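PDB 3HPD: hydroxyethylthiazole kinase from Pyrococcus horikoshii, which probably phosphorylates the hydroxyl group of 4-methyl-5-beta-hydroxyethylthiazole, using ATP and a magnesium cofactor, in thiamine diphosphate biosynthesis. Local coordinates for residues L17-T22 with V42-E47; E52-A57 with E80-L85; V60-G65 with K87-D92. All blocks are in the same frame, centred on the assembly; numbering follows the deposited sequence.

In the fold
Read from the N terminus, the chain shows how an alpha/beta fold is built from loops closed in series or crossing one another. Contact 1 closes the first, bringing strand 40-43 back beside strand 17-21 after helix 27-37. Helix 50-56 and strand 59-63 follow, and here contacts 2 and 3 cross, because their segments alternate along the chain: 52-57, 60-65, 80-85, 87-92. Contact 3 closes the unit of strand 59-63, helix 69-85 and strand 89-92, while contact 2 packs that helix against helix 50-56. Strand 17-21 lies between strands 40-43 and 59-63, joining contacts 1 and 3 in one sheet; H19 meets I54, joining contacts 1 and 2.

Contact 1 of 3, residues L17-T22 with V42-E47; sequences LVHNIT and VMAHAE
V42 packs beside H19, whose ring reaches A44, and M43 lies beside N20. Three hydrogen bonds of ordinary strength cross the gap. The main-chain N of N20 donates to V42 O at 2.8 Å, and V42 N in turn reaches V18 O at 3.2 Å; a weak bond from A44 N to N20 O continues the ladder. The third is a side-chain bond: NE2 of H19 gives its N-H to A44 O at 2.8 Å, nearly straight (168°), with the acceptor close to the ring plane. A ring edge thus holds the chain just beyond the end of strand 40-43. The bridges are parallel, H19 with V42 and N20 with M43, as expected of a beta-alpha-beta crossover, here made through helix 27-37. Van der Waals contacts lie on both faces. Beside H19, CD1 of L17 meets CG1 of V42 at 3.8 Å. On the face of N20, a bend at chi2 (59°) in M43, a predicted substrate-binding residue, turns SD back toward the asparagine, and CE lies 3.6 Å from N20 CB. Farther on, H45 stacks on W71 and its NE2 bonds to D68 of the second subunit.

Contact 2 of 3, residues E52-A57 with E80-L85; sequences EMIRLA and EIANEL
I54 meets three residues of helix 80-85, I81, A82 and L85, and can be followed outward atom by atom. Its CB, directed toward the other helix, already lies 4.0 Å from CG2 of I81. From there the side chain forks. The CG2 branch, anti to the backbone N, points to A82 and L85 while still touching CG2 of I81: it comes to 3.9 Å from A82 CA, close to the helix backbone, beside the small methyl of A82, and touches CD1 of L85 at 4.1 Å. The other branch leaves through CG1, anti to the carbonyl carbon (chi1 -63°), and an extended chi2 carries CD1 to the tip. There CD1 rests against the branch point of I81, 3.8 Å from its CG2 and equally near its CB, and the two isoleucine side chains cross obliquely.

One turn beyond I81, L85 reaches past I54 to R55. Its CD1 packs at 3.8 Å against CG of the arginine, so only the aliphatic base of R55 enters the contact, and the two side chains cross at about a right angle. This edge is exposed, whereas I54, I81 and A82 are buried. No hydrogen bond links the segments; the carbonyl oxygens of I54 and A57 instead accept from NZ of K87. Beneath the helices, I54 and A82 both rest on V60 of strand 59-63. The axes of segments 52-56 and 80-85 approach to 9.8 Å and cross at -41°, an apolar interface between two helices on one face of the central sheet, as in the layered alpha/beta fold of the ribokinase clan.

Contact 3 of 3, residues V60-G65 with K87-D92; sequences VVINIG and KPIVLD
N63 and D92 both set CG anti to the backbone N (chi1 -176° and -169°), and their side chains lie side by side, with the amide and carboxylate planes 33° apart. ND2 of N63 passes 4.1 Å from CB of D92, but the polar ends look to other partners: D92 OD2 forms a salt bridge with K118, a predicted ATP-binding residue, and N63 OD1 accepts from N23. That same OD1 takes the N-H of G65 at 2.9 Å, an Asx turn. Between the strands, four backbone bonds link V60 N to P88 O, V90 N to V60 O, I62 N to V90 O (2.8 Å) and D92 N to I62 O. A weak one from I64 N to D92 O follows. This is a parallel pair joined through helix 69-85, a beta-alpha-beta unit in the interior of the sheet. On the face bearing V60, I62, I89 and L91, I62 splits its contacts: CD1 meets CG2 of I89 at 4.0 Å, CG2 meets CD1 of L91 at 3.9 Å. On the face of N63 and D92, CG2 of V61 lies 4.1 Å from CB of V90, and T201 and A198 of helix 193-205 pack on V90 and D92.

Contact 1 of 3, residues L17-T22 with V42-E47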
ATOM      1  N   LEU A  17       7.992   7.564 -18.522  1.00 11.64           N
ATOM      2  CA  LEU A  17       6.959   7.811 -17.520  1.00 11.42           C
ATOM      3  C   LEU A  17       5.851   6.804 -17.816  1.00 12.08           C
ATOM      4  O   LEU A  17       5.283   6.805 -18.906  1.00 12.91           O
ATOM      5  CB  LEU A  17       6.415   9.242 -17.638  1.00 13.46           C
ATOM      6  CG  LEU A  17       5.237   9.612 -16.724  1.00 12.41           C
ATOM      7  CD1 LEU A  17       5.626   9.406 -15.265  1.00 13.39           C
ATOM      8  CD2 LEU A  17       4.830  11.058 -16.962  1.00 16.03           C
ATOM      9  N   VAL A  18       5.554   5.941 -16.852  1.00 10.44           N
ATOM     10  CA  VAL A  18       4.534   4.921 -17.047  1.00 10.37           C
ATOM     11  C   VAL A  18       3.306   5.215 -16.201  1.00 11.84           C
ATOM     12  O   VAL A  18       3.356   5.168 -14.972  1.00 10.57           O
ATOM     13  CB  VAL A  18       5.089   3.517 -16.694  1.00 11.82           C
ATOM     14  CG1 VAL A  18       4.033   2.451 -16.958  1.00 11.59           C
ATOM     15  CG2 VAL A  18       6.345   3.241 -17.511  1.00 11.53           C
ATOM     16  N   HIS A  19       2.209   5.533 -16.878  1.00 11.50           N
ATOM     17  CA  HIS A  19       0.949   5.851 -16.220  1.00 11.74           C
ATOM     18  C   HIS A  19       0.212   4.579 -15.816  1.00 11.59           C
ATOM     19  O   HIS A  19      -0.112   3.747 -16.664  1.00 10.67           O
ATOM     20  CB  HIS A  19       0.075   6.675 -17.170  1.00 12.70           C
ATOM     21  CG  HIS A  19      -1.276   7.009 -16.620  1.00 14.79           C
ATOM     22  ND1 HIS A  19      -2.291   7.516 -17.403  1.00 16.71           N
ATOM     23  CD2 HIS A  19      -1.782   6.907 -15.367  1.00 15.10           C
ATOM     24  CE1 HIS A  19      -3.364   7.711 -16.657  1.00 16.96           C
ATOM     25  NE2 HIS A  19      -3.082   7.349 -15.417  1.00 13.75           N
ATOM     26  N   ASN A  20      -0.056   4.434 -14.520  1.00 10.23           N
ATOM     27  CA  ASN A  20      -0.760   3.260 -14.012  1.00 11.10           C
ATOM     28  C   ASN A  20      -2.151   3.584 -13.481  1.00 11.38           C
ATOM     29  O   ASN A  20      -2.321   4.499 -12.671  1.00 10.20           O
ATOM     30  CB  ASN A  20       0.025   2.599 -12.862  1.00 10.35           C
ATOM     31  CG  ASN A  20       1.343   2.001 -13.307  1.00 12.66           C
ATOM     32  OD1 ASN A  20       1.509   0.778 -13.327  1.00 15.48           O
ATOM     33  ND2 ASN A  20       2.293   2.858 -13.659  1.00 14.20           N
ATOM     34  N   ILE A  21      -3.143   2.841 -13.962  1.00  9.96           N
ATOM     35  CA  ILE A  21      -4.516   2.953 -13.478  1.00 11.41           C
ATOM     36  C   ILE A  21      -4.565   1.532 -12.943  1.00 11.28           C
ATOM     37  O   ILE A  21      -4.878   0.586 -13.663  1.00 10.16           O
ATOM     38  CB  ILE A  21      -5.512   3.158 -14.622  1.00 13.86           C
ATOM     39  CG1 ILE A  21      -5.142   4.433 -15.388  1.00 13.85           C
ATOM     40  CG2 ILE A  21      -6.925   3.266 -14.060  1.00 14.13           C
ATOM     41  CD1 ILE A  21      -5.993   4.696 -16.611  1.00 17.84           C
ATOM     42  N   THR A  22      -4.228   1.391 -11.668  1.00 11.94           N
ATOM     43  CA  THR A  22      -4.093   0.070 -11.089  1.00 11.20           C
ATOM     44  C   THR A  22      -4.911  -0.255  -9.835  1.00 10.28           C
ATOM     45  O   THR A  22      -5.807   0.501  -9.451  1.00 10.92           O
ATOM     46  CB  THR A  22      -2.583  -0.165 -10.849  1.00  9.93           C
ATOM     47  OG1 THR A  22      -2.339  -1.535 -10.524  1.00 12.07           O
ATOM     48  CG2 THR A  22      -2.075   0.746  -9.729  1.00 11.47           C
ATOM     49  N   VAL A  42       3.477   6.949 -12.347  1.00 10.84           N
ATOM     50  CA  VAL A  42       2.494   7.965 -12.023  1.00 11.50           C
ATOM     51  C   VAL A  42       1.169   7.228 -11.957  1.00 11.46           C
ATOM     52  O   VAL A  42       0.760   6.576 -12.919  1.00 11.31           O
ATOM     53  CB  VAL A  42       2.414   9.120 -13.061  1.00 12.25           C
ATOM     54  CG1 VAL A  42       2.047   8.598 -14.441  1.00 14.02           C
ATOM     55  CG2 VAL A  42       1.383  10.148 -12.589  1.00 15.15           C
ATOM     56  N   MET A  43       0.528   7.287 -10.794  1.00 11.75           N
ATOM     57  CA  MET A  43      -0.762   6.642 -10.596  1.00 12.26           C
ATOM     58  C   MET A  43      -1.840   7.721 -10.608  1.00 14.90           C
ATOM     59  O   MET A  43      -1.816   8.642  -9.791  1.00 16.72           O
ATOM     60  CB  MET A  43      -0.790   5.891  -9.260  1.00 12.60           C
ATOM     61  CG  MET A  43      -0.188   4.485  -9.303  1.00 12.21           C
ATOM     62  SD  MET A  43       1.537   4.442  -9.816  1.00 14.00           S
ATOM     63  CE  MET A  43       1.870   2.679  -9.723  1.00 12.42           C
ATOM     64  N   ALA A  44      -2.771   7.616 -11.550  1.00 14.44           N
ATOM     65  CA  ALA A  44      -3.854   8.584 -11.671  1.00 12.83           C
ATOM     66  C   ALA A  44      -5.050   7.920 -12.338  1.00 14.44           C
ATOM     67  O   ALA A  44      -4.891   7.090 -13.236  1.00 15.17           O
ATOM     68  CB  ALA A  44      -3.396   9.784 -12.486  1.00 11.87           C
ATOM     69  N   HIS A  45      -6.249   8.297 -11.910  1.00 14.52           N
ATOM     70  CA  HIS A  45      -7.461   7.702 -12.459  1.00 13.89           C
ATOM     71  C   HIS A  45      -8.601   8.695 -12.692  1.00 13.49           C
ATOM     72  O   HIS A  45      -9.547   8.389 -13.412  1.00 13.82           O
ATOM     73  CB  HIS A  45      -7.961   6.605 -11.517  1.00 13.20           C
ATOM     74  CG  HIS A  45      -8.396   7.120 -10.180  1.00 12.55           C
ATOM     75  ND1 HIS A  45      -7.504   7.548  -9.222  1.00 12.46           N
ATOM     76  CD2 HIS A  45      -9.632   7.338  -9.670  1.00 14.37           C
ATOM     77  CE1 HIS A  45      -8.172   8.012  -8.178  1.00 11.00           C
ATOM     78  NE2 HIS A  45      -9.462   7.896  -8.425  1.00 11.19           N
ATOM     79  N   ALA A  46      -8.523   9.871 -12.078  1.00 12.60           N
ATOM     80  CA  ALA A  46      -9.593  10.857 -12.219  1.00 12.22           C
ATOM     81  C   ALA A  46      -9.870  11.212 -13.674  1.00 14.55           C
ATOM     82  O   ALA A  46      -8.962  11.577 -14.421  1.00 13.23           O
ATOM     83  CB  ALA A  46      -9.260  12.121 -11.422  1.00 11.52           C
ATOM     84  N   GLU A  47     -11.133  11.102 -14.076  1.00 15.76           N
ATOM     85  CA  GLU A  47     -11.501  11.419 -15.448  1.00 17.84           C
ATOM     86  C   GLU A  47     -11.169  12.870 -15.777  1.00 17.43           C
ATOM     87  O   GLU A  47     -10.970  13.220 -16.943  1.00 17.43           O
ATOM     88  CB  GLU A  47     -12.987  11.128 -15.672  1.00 22.98           C
ATOM     89  CG  GLU A  47     -13.274   9.640 -15.846  1.00 28.79           C
ATOM     90  CD  GLU A  47     -14.752   9.312 -15.830  1.00 34.17           C
ATOM     91  OE1 GLU A  47     -15.521   9.972 -16.563  1.00 36.30           O
ATOM     92  OE2 GLU A  47     -15.144   8.387 -15.087  1.00 36.50           O
TER

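Contact 2 of 3, residues E52-A57 with E80-L85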
ATOM      1  N   GLU A  52      -4.740  14.695 -19.857  1.00 14.77           N
ATOM      2  CA  GLU A  52      -3.461  15.357 -19.621  1.00 14.28           C
ATOM      3  C   GLU A  52      -2.380  14.406 -19.119  1.00 13.18           C
ATOM      4  O   GLU A  52      -1.213  14.538 -19.485  1.00 12.95           O
ATOM      5  CB  GLU A  52      -3.637  16.506 -18.628  1.00 14.91           C
ATOM      6  CG  GLU A  52      -4.423  17.673 -19.195  1.00 20.65           C
ATOM      7  CD  GLU A  52      -4.768  18.706 -18.141  1.00 20.73           C
ATOM      8  OE1 GLU A  52      -3.843  19.346 -17.609  1.00 21.65           O
ATOM      9  OE2 GLU A  52      -5.969  18.867 -17.844  1.00 26.03           O
ATOM     10  N   MET A  53      -2.768  13.443 -18.291  1.00 13.57           N
ATOM     11  CA  MET A  53      -1.801  12.495 -17.751  1.00 12.65           C
ATOM     12  C   MET A  53      -1.321  11.501 -18.816  1.00 12.08           C
ATOM     13  O   MET A  53      -0.130  11.202 -18.901  1.00 13.08           O
ATOM     14  CB  MET A  53      -2.407  11.749 -16.556  1.00 15.62           C
ATOM     15  CG  MET A  53      -1.369  11.211 -15.586  1.00 18.98           C
ATOM     16  SD  MET A  53      -0.322  12.528 -14.915  1.00 20.02           S
ATOM     17  CE  MET A  53      -1.178  12.921 -13.379  1.00 17.41           C
ATOM     18  N   ILE A  54      -2.239  11.000 -19.636  1.00 11.91           N
ATOM     19  CA  ILE A  54      -1.872  10.049 -20.683  1.00 12.98           C
ATOM     20  C   ILE A  54      -1.039  10.745 -21.762  1.00 13.22           C
ATOM     21  O   ILE A  54      -0.203  10.122 -22.418  1.00 14.08           O
ATOM     22  CB  ILE A  54      -3.129   9.401 -21.304  1.00 11.76           C
ATOM     23  CG1 ILE A  54      -3.872   8.605 -20.223  1.00 14.05           C
ATOM     24  CG2 ILE A  54      -2.735   8.464 -22.449  1.00 13.72           C
ATOM     25  CD1 ILE A  54      -5.183   8.012 -20.679  1.00 12.04           C
ATOM     26  N   ARG A  55      -1.268  12.042 -21.934  1.00 13.02           N
ATOM     27  CA  ARG A  55      -0.516  12.835 -22.906  1.00 12.96           C
ATOM     28  C   ARG A  55       0.919  12.949 -22.411  1.00 13.36           C
ATOM     29  O   ARG A  55       1.879  12.927 -23.186  1.00 12.53           O
ATOM     30  CB  ARG A  55      -1.104  14.240 -23.011  1.00 13.45           C
ATOM     31  CG  ARG A  55      -2.372  14.357 -23.834  1.00 12.78           C
ATOM     32  CD  ARG A  55      -2.881  15.789 -23.784  1.00 15.63           C
ATOM     33  NE  ARG A  55      -3.926  16.057 -24.771  1.00 15.59           N
ATOM     34  CZ  ARG A  55      -4.395  17.272 -25.034  1.00 18.04           C
ATOM     35  NH1 ARG A  55      -3.911  18.324 -24.383  1.00 16.00           N
ATOM     36  NH2 ARG A  55      -5.337  17.440 -25.953  1.00 20.17           N
ATOM     37  N   LEU A  56       1.044  13.079 -21.097  1.00 13.21           N
ATOM     38  CA  LEU A  56       2.329  13.222 -20.432  1.00 14.44           C
ATOM     39  C   LEU A  56       3.110  11.908 -20.424  1.00 14.33           C
ATOM     40  O   LEU A  56       4.334  11.903 -20.571  1.00 13.24           O
ATOM     41  CB  LEU A  56       2.084  13.690 -18.994  1.00 16.73           C
ATOM     42  CG  LEU A  56       2.913  14.815 -18.380  1.00 22.79           C
ATOM     43  CD1 LEU A  56       3.068  15.955 -19.364  1.00 23.11           C
ATOM     44  CD2 LEU A  56       2.223  15.292 -17.105  1.00 23.09           C
ATOM     45  N   ALA A  57       2.387  10.804 -20.269  1.00 12.85           N
ATOM     46  CA  ALA A  57       2.978   9.467 -20.197  1.00 14.89           C
ATOM     47  C   ALA A  57       3.525   8.897 -21.497  1.00 14.25           C
ATOM     48  O   ALA A  57       3.190   9.354 -22.588  1.00 13.84           O
ATOM     49  CB  ALA A  57       1.960   8.494 -19.609  1.00 16.96           C
ATOM     50  N   GLU A  80      -9.238   4.392 -24.615  1.00 15.81           N
ATOM     51  CA  GLU A  80      -9.613   5.124 -25.813  1.00 16.71           C
ATOM     52  C   GLU A  80      -8.671   6.307 -26.052  1.00 15.68           C
ATOM     53  O   GLU A  80      -8.266   6.565 -27.182  1.00 15.01           O
ATOM     54  CB  GLU A  80     -11.069   5.579 -25.698  1.00 18.92           C
ATOM     55  CG  GLU A  80     -12.013   4.403 -25.456  1.00 23.53           C
ATOM     56  CD  GLU A  80     -13.466   4.807 -25.306  1.00 27.39           C
ATOM     57  OE1 GLU A  80     -13.732   5.900 -24.760  1.00 28.89           O
ATOM     58  OE2 GLU A  80     -14.341   4.018 -25.719  1.00 29.42           O
ATOM     59  N   ILE A  81      -8.308   7.010 -24.983  1.00 15.67           N
ATOM     60  CA  ILE A  81      -7.400   8.152 -25.084  1.00 15.21           C
ATOM     61  C   ILE A  81      -6.006   7.707 -25.528  1.00 14.21           C
ATOM     62  O   ILE A  81      -5.417   8.290 -26.443  1.00 13.31           O
ATOM     63  CB  ILE A  81      -7.282   8.884 -23.728  1.00 15.07           C
ATOM     64  CG1 ILE A  81      -8.626   9.521 -23.367  1.00 16.57           C
ATOM     65  CG2 ILE A  81      -6.182   9.937 -23.790  1.00 15.68           C
ATOM     66  CD1 ILE A  81      -8.659  10.140 -21.988  1.00 14.72           C
ATOM     67  N   ALA A  82      -5.482   6.671 -24.880  1.00 11.38           N
ATOM     68  CA  ALA A  82      -4.163   6.155 -25.215  1.00 12.79           C
ATOM     69  C   ALA A  82      -4.098   5.691 -26.668  1.00 13.86           C
ATOM     70  O   ALA A  82      -3.118   5.954 -27.359  1.00 13.35           O
ATOM     71  CB  ALA A  82      -3.788   5.002 -24.278  1.00 11.81           C
ATOM     72  N   ASN A  83      -5.133   4.998 -27.134  1.00 14.96           N
ATOM     73  CA  ASN A  83      -5.130   4.527 -28.515  1.00 16.15           C
ATOM     74  C   ASN A  83      -5.181   5.681 -29.514  1.00 16.29           C
ATOM     75  O   ASN A  83      -4.547   5.622 -30.563  1.00 16.61           O
ATOM     76  CB  ASN A  83      -6.285   3.555 -28.767  1.00 15.97           C
ATOM     77  CG  ASN A  83      -5.980   2.155 -28.272  1.00 18.76           C
ATOM     78  OD1 ASN A  83      -4.843   1.692 -28.364  1.00 20.27           O
ATOM     79  ND2 ASN A  83      -6.994   1.467 -27.759  1.00 18.05           N
ATOM     80  N   GLU A  84      -5.925   6.732 -29.191  1.00 17.53           N
ATOM     81  CA  GLU A  84      -6.005   7.883 -30.085  1.00 19.24           C
ATOM     82  C   GLU A  84      -4.630   8.539 -30.209  1.00 18.85           C
ATOM     83  O   GLU A  84      -4.236   8.973 -31.291  1.00 17.59           O
ATOM     84  CB  GLU A  84      -7.012   8.915 -29.561  1.00 22.89           C
ATOM     85  CG  GLU A  84      -8.423   8.378 -29.376  1.00 31.08           C
ATOM     86  CD  GLU A  84      -9.426   9.460 -29.008  1.00 34.43           C
ATOM     87  OE1 GLU A  84      -9.049  10.409 -28.288  1.00 37.98           O
ATOM     88  OE2 GLU A  84     -10.598   9.354 -29.430  1.00 37.51           O
ATOM     89  N   LEU A  85      -3.901   8.599 -29.097  1.00 16.71           N
ATOM     90  CA  LEU A  85      -2.574   9.215 -29.066  1.00 16.96           C
ATOM     91  C   LEU A  85      -1.450   8.281 -29.499  1.00 17.66           C
ATOM     92  O   LEU A  85      -0.342   8.726 -29.808  1.00 18.18           O
ATOM     93  CB  LEU A  85      -2.271   9.728 -27.655  1.00 17.12           C
ATOM     94  CG  LEU A  85      -3.118  10.884 -27.118  1.00 18.65           C
ATOM     95  CD1 LEU A  85      -2.927  11.005 -25.611  1.00 17.85           C
ATOM     96  CD2 LEU A  85      -2.719  12.179 -27.816  1.00 18.03           C
TER

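Contact 3 of 3, residues V60-G65 with K87-D92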
ATOM      1  N   VAL A  60       0.801   3.276 -20.854  1.00 10.40           N
ATOM      2  CA  VAL A  60      -0.283   3.166 -19.889  1.00 10.47           C
ATOM      3  C   VAL A  60      -0.464   1.714 -19.460  1.00 11.51           C
ATOM      4  O   VAL A  60      -0.554   0.820 -20.296  1.00 12.74           O
ATOM      5  CB  VAL A  60      -1.621   3.678 -20.491  1.00 10.71           C
ATOM      6  CG1 VAL A  60      -2.747   3.526 -19.476  1.00 12.36           C
ATOM      7  CG2 VAL A  60      -1.479   5.137 -20.909  1.00 10.61           C
ATOM      8  N   VAL A  61      -0.504   1.488 -18.151  1.00 11.45           N
ATOM      9  CA  VAL A  61      -0.697   0.148 -17.603  1.00 11.57           C
ATOM     10  C   VAL A  61      -2.042   0.112 -16.883  1.00 11.57           C
ATOM     11  O   VAL A  61      -2.294   0.916 -15.984  1.00 11.24           O
ATOM     12  CB  VAL A  61       0.430  -0.220 -16.601  1.00 11.96           C
ATOM     13  CG1 VAL A  61       0.128  -1.559 -15.924  1.00 12.39           C
ATOM     14  CG2 VAL A  61       1.765  -0.296 -17.333  1.00 12.40           C
ATOM     15  N   ILE A  62      -2.906  -0.811 -17.299  1.00 10.38           N
ATOM     16  CA  ILE A  62      -4.227  -0.966 -16.700  1.00 10.66           C
ATOM     17  C   ILE A  62      -4.276  -2.295 -15.950  1.00 11.00           C
ATOM     18  O   ILE A  62      -3.969  -3.347 -16.507  1.00 11.70           O
ATOM     19  CB  ILE A  62      -5.337  -0.945 -17.778  1.00 12.01           C
ATOM     20  CG1 ILE A  62      -5.348   0.417 -18.480  1.00 12.84           C
ATOM     21  CG2 ILE A  62      -6.698  -1.219 -17.133  1.00 11.70           C
ATOM     22  CD1 ILE A  62      -6.272   0.491 -19.684  1.00 13.06           C
ATOM     23  N   ASN A  63      -4.658  -2.232 -14.680  1.00 10.83           N
ATOM     24  CA  ASN A  63      -4.730  -3.411 -13.821  1.00 10.45           C
ATOM     25  C   ASN A  63      -6.089  -3.387 -13.118  1.00 10.49           C
ATOM     26  O   ASN A  63      -6.363  -2.487 -12.328  1.00 10.51           O
ATOM     27  CB  ASN A  63      -3.587  -3.345 -12.800  1.00 12.83           C
ATOM     28  CG  ASN A  63      -3.518  -4.570 -11.920  1.00 12.39           C
ATOM     29  OD1 ASN A  63      -4.525  -5.011 -11.377  1.00 12.46           O
ATOM     30  ND2 ASN A  63      -2.317  -5.119 -11.764  1.00 15.76           N
ATOM     31  N   ILE A  64      -6.928  -4.381 -13.396  1.00  9.78           N
ATOM     32  CA  ILE A  64      -8.280  -4.443 -12.827  1.00 10.59           C
ATOM     33  C   ILE A  64      -8.425  -5.185 -11.498  1.00 10.74           C
ATOM     34  O   ILE A  64      -9.540  -5.528 -11.105  1.00 12.38           O
ATOM     35  CB  ILE A  64      -9.256  -5.099 -13.829  1.00 10.68           C
ATOM     36  CG1 ILE A  64      -8.881  -6.572 -14.035  1.00 12.31           C
ATOM     37  CG2 ILE A  64      -9.208  -4.362 -15.159  1.00 10.53           C
ATOM     38  CD1 ILE A  64      -9.838  -7.334 -14.948  1.00 13.92           C
ATOM     39  N   GLY A  65      -7.310  -5.411 -10.808  1.00 10.70           N
ATOM     40  CA  GLY A  65      -7.329  -6.138  -9.543  1.00 10.56           C
ATOM     41  C   GLY A  65      -8.377  -5.780  -8.498  1.00 10.95           C
ATOM     42  O   GLY A  65      -8.895  -6.662  -7.806  1.00 11.59           O
ATOM     43  N   LYS A  87      -0.257   5.828 -27.512  1.00 15.85           N
ATOM     44  CA  LYS A  87       0.546   5.467 -26.348  1.00 15.31           C
ATOM     45  C   LYS A  87       0.301   3.975 -26.101  1.00 14.99           C
ATOM     46  O   LYS A  87      -0.846   3.538 -26.009  1.00 15.35           O
ATOM     47  CB  LYS A  87       0.122   6.283 -25.121  1.00 17.44           C
ATOM     48  CG  LYS A  87       0.299   7.796 -25.268  1.00 17.43           C
ATOM     49  CD  LYS A  87       1.746   8.168 -25.570  1.00 18.11           C
ATOM     50  CE  LYS A  87       1.914   9.670 -25.793  1.00 18.21           C
ATOM     51  NZ  LYS A  87       1.770  10.470 -24.551  1.00 16.63           N
ATOM     52  N   PRO A  88       1.372   3.170 -26.000  1.00 13.56           N
ATOM     53  CA  PRO A  88       1.173   1.737 -25.768  1.00 13.24           C
ATOM     54  C   PRO A  88       0.430   1.416 -24.474  1.00 13.30           C
ATOM     55  O   PRO A  88       0.639   2.063 -23.446  1.00 13.37           O
ATOM     56  CB  PRO A  88       2.596   1.181 -25.792  1.00 14.79           C
ATOM     57  CG  PRO A  88       3.415   2.324 -25.293  1.00 15.16           C
ATOM     58  CD  PRO A  88       2.806   3.504 -26.019  1.00 14.98           C
ATOM     59  N   ILE A  89      -0.443   0.414 -24.542  1.00 11.74           N
ATOM     60  CA  ILE A  89      -1.242  -0.004 -23.396  1.00 10.99           C
ATOM     61  C   ILE A  89      -0.943  -1.439 -22.971  1.00 11.26           C
ATOM     62  O   ILE A  89      -0.882  -2.340 -23.806  1.00 11.22           O
ATOM     63  CB  ILE A  89      -2.748   0.075 -23.721  1.00 12.49           C
ATOM     64  CG1 ILE A  89      -3.117   1.499 -24.138  1.00 14.38           C
ATOM     65  CG2 ILE A  89      -3.573  -0.364 -22.511  1.00 13.78           C
ATOM     66  CD1 ILE A  89      -4.472   1.604 -24.787  1.00 16.82           C
ATOM     67  N   VAL A  90      -0.755  -1.637 -21.668  1.00 10.35           N
ATOM     68  CA  VAL A  90      -0.511  -2.963 -21.106  1.00 10.87           C
ATOM     69  C   VAL A  90      -1.702  -3.282 -20.207  1.00  9.88           C
ATOM     70  O   VAL A  90      -2.042  -2.496 -19.320  1.00 11.04           O
ATOM     71  CB  VAL A  90       0.763  -3.007 -20.230  1.00  9.43           C
ATOM     72  CG1 VAL A  90       0.932  -4.406 -19.642  1.00 11.76           C
ATOM     73  CG2 VAL A  90       1.986  -2.625 -21.055  1.00 10.84           C
ATOM     74  N   LEU A  91      -2.343  -4.421 -20.439  1.00  9.33           N
ATOM     75  CA  LEU A  91      -3.486  -4.814 -19.624  1.00 10.50           C
ATOM     76  C   LEU A  91      -3.206  -6.075 -18.821  1.00 10.93           C
ATOM     77  O   LEU A  91      -2.771  -7.080 -19.370  1.00 10.74           O
ATOM     78  CB  LEU A  91      -4.719  -5.064 -20.502  1.00 10.94           C
ATOM     79  CG  LEU A  91      -5.911  -5.713 -19.786  1.00 11.96           C
ATOM     80  CD1 LEU A  91      -6.487  -4.743 -18.748  1.00 11.67           C
ATOM     81  CD2 LEU A  91      -6.978  -6.100 -20.803  1.00 12.36           C
ATOM     82  N   ASP A  92      -3.444  -6.009 -17.515  1.00 11.76           N
ATOM     83  CA  ASP A  92      -3.274  -7.171 -16.654  1.00 12.91           C
ATOM     84  C   ASP A  92      -4.687  -7.453 -16.154  1.00 12.18           C
ATOM     85  O   ASP A  92      -5.184  -6.766 -15.258  1.00 12.44           O
ATOM     86  CB  ASP A  92      -2.358  -6.864 -15.471  1.00 14.29           C
ATOM     87  CG  ASP A  92      -1.961  -8.115 -14.717  1.00 17.05           C
ATOM     88  OD1 ASP A  92      -2.793  -9.047 -14.648  1.00 17.28           O
ATOM     89  OD2 ASP A  92      -0.829  -8.168 -14.191  1.00 17.39           O
TER